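Local structure of high-affinity zinc uptake system protein znuA (Streptococcus suis, 3MFQ) at residues P169-A172 against F173-F176. The protein binds metal ions such as zinc and probably serves as the extracellular solute-binding component of an ABC-type metal uptake system. Numbering follows the deposited sequence.
Sequences PHDA and FNYF. With ZN (zinc ion), chain D.
Asp-171 and Asn-174 face each other across the loop-to-helix junction of this TroA-like metal-binding protein, a worked example of how a short helix, 174-179, can start a few residues after a metal ligand. Their side chains meet at about a right angle, the carboxylate and amide planes turned 67° apart. Asp-171 OD1 lies 2.8 Å from Asn-174 ND2, but the angle is too poor for a hydrogen bond; Asn-174 ND2 is instead hydrogen-bonded to Asp-102 OD2. Phe-173, the N-cap residue, has its CG anti to its own carbonyl carbon (chi1 -61°), which swings the ring back beside Ala-172: the alanine carbonyl oxygen sits over one ring face, and Ala-172 CB approaches Phe-173 CD1 to 4.2 Å. The ring also stacks with Phe-107. On the metal side, His-170 carries its imidazole between backbone N and carbonyl carbon (chi1 78°), and NE2 binds the zinc ion at 2.2 Å, joined there by His-41, His-104 and Asp-254. The hydrogen bond from ND1 to Glu-219 OE2, together with the zinc bond at NE2, fixes the rotation of the ring and may make it a stronger donor to the metal. Ala-172 CB comes within 4.0 Å of the ion. One water bridges loop and helix, donating to Ala-172 O at 2.7 Å and accepting from Tyr-175 N at 3.1 Å.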
loop_
_atom_site.group_PDB
_atom_site.type_symbol
_atom_site.label_atom_id
_atom_site.label_comp_id
_atom_site.label_asym_id
_atom_site.label_seq_id
_atom_site.Cartn_x
_atom_site.Cartn_y
_atom_site.Cartn_z
ATOM N N PRO A 169 7.380 1.920 10.130
ATOM C CA PRO A 169 6.639 1.414 11.292
ATOM C C PRO A 169 6.273 -0.066 11.192
ATOM O O PRO A 169 6.269 -0.755 12.211
ATOM C CB PRO A 169 5.375 2.272 11.294
ATOM C CG PRO A 169 5.793 3.539 10.653
ATOM C CD PRO A 169 6.774 3.149 9.590
ATOM N N HIS A 170 5.961 -0.548 9.993
ATOM C CA HIS A 170 5.702 -1.973 9.811
ATOM C C HIS A 170 6.076 -2.466 8.417
ATOM O O HIS A 170 6.283 -1.675 7.499
ATOM C CB HIS A 170 4.251 -2.326 10.157
ATOM C CG HIS A 170 3.263 -1.971 9.091
ATOM N ND1 HIS A 170 2.881 -0.673 8.830
ATOM C CD2 HIS A 170 2.561 -2.749 8.234
ATOM C CE1 HIS A 170 1.994 -0.665 7.851
ATOM N NE2 HIS A 170 1.783 -1.912 7.472
ATOM N N ASP A 171 6.167 -3.783 8.275
ATOM C CA ASP A 171 6.633 -4.401 7.041
ATOM C C ASP A 171 5.617 -4.240 5.916
ATOM O O ASP A 171 4.742 -5.084 5.736
ATOM C CB ASP A 171 6.913 -5.883 7.281
ATOM C CG ASP A 171 8.077 -6.393 6.465
ATOM O OD1 ASP A 171 8.468 -5.708 5.496
ATOM O OD2 ASP A 171 8.602 -7.477 6.795
ATOM N N ALA A 172 5.743 -3.161 5.152
ATOM C CA ALA A 172 4.768 -2.860 4.111
ATOM C C ALA A 172 5.423 -2.500 2.783
ATOM O O ALA A 172 4.736 -2.152 1.824
ATOM C CB ALA A 172 3.842 -1.744 4.564
ATOM N N PHE A 173 6.748 -2.581 2.730
ATOM C CA PHE A 173 7.480 -2.189 1.533
ATOM C C PHE A 173 8.391 -3.296 1.016
ATOM O O PHE A 173 9.375 -3.025 0.329
ATOM C CB PHE A 173 8.298 -0.926 1.799
ATOM C CG PHE A 173 7.467 0.266 2.183
ATOM C CD1 PHE A 173 7.202 0.541 3.514
ATOM C CD2 PHE A 173 6.952 1.113 1.215
ATOM C CE1 PHE A 173 6.438 1.638 3.871
ATOM C CE2 PHE A 173 6.188 2.212 1.567
ATOM C CZ PHE A 173 5.930 2.473 2.896
ATOM N N ASN A 174 8.061 -4.538 1.351
ATOM C CA ASN A 174 8.823 -5.683 0.864
ATOM C C ASN A 174 8.784 -5.768 -0.650
ATOM O O ASN A 174 9.789 -6.069 -1.292
ATOM C CB ASN A 174 8.291 -6.983 1.463
ATOM C CG ASN A 174 8.783 -7.216 2.873
ATOM O OD1 ASN A 174 9.927 -6.903 3.201
ATOM N ND2 ASN A 174 7.924 -7.776 3.715
ATOM N N TYR A 175 7.613 -5.508 -1.217
ATOM C CA TYR A 175 7.457 -5.529 -2.662
ATOM C C TYR A 175 8.208 -4.359 -3.283
ATOM O O TYR A 175 8.737 -4.460 -4.390
ATOM C CB TYR A 175 5.979 -5.489 -3.041
ATOM C CG TYR A 175 5.230 -6.757 -2.695
ATOM C CD1 TYR A 175 5.100 -7.785 -3.619
ATOM C CD2 TYR A 175 4.658 -6.929 -1.440
ATOM C CE1 TYR A 175 4.418 -8.947 -3.307
ATOM C CE2 TYR A 175 3.971 -8.087 -1.120
ATOM C CZ TYR A 175 3.854 -9.092 -2.057
ATOM O OH TYR A 175 3.177 -10.247 -1.745
ATOM N N PHE A 176 8.258 -3.248 -2.556
ATOM C CA PHE A 176 8.976 -2.072 -3.015
ATOM C C PHE A 176 10.472 -2.342 -3.029
ATOM O O PHE A 176 11.135 -2.188 -4.053
ATOM C CB PHE A 176 8.675 -0.877 -2.115
ATOM C CG PHE A 176 9.516 0.327 -2.417
ATOM C CD1 PHE A 176 9.114 1.246 -3.369
ATOM C CD2 PHE A 176 10.713 0.532 -1.758
ATOM C CE1 PHE A 176 9.887 2.351 -3.653
ATOM C CE2 PHE A 176 11.491 1.635 -2.037
ATOM C CZ PHE A 176 11.078 2.546 -2.987
HETATM ZN ZN ZN D . 0.212 -2.587 6.134
HETATM O O HOH W 1 5.243 -3.845 -0.173
#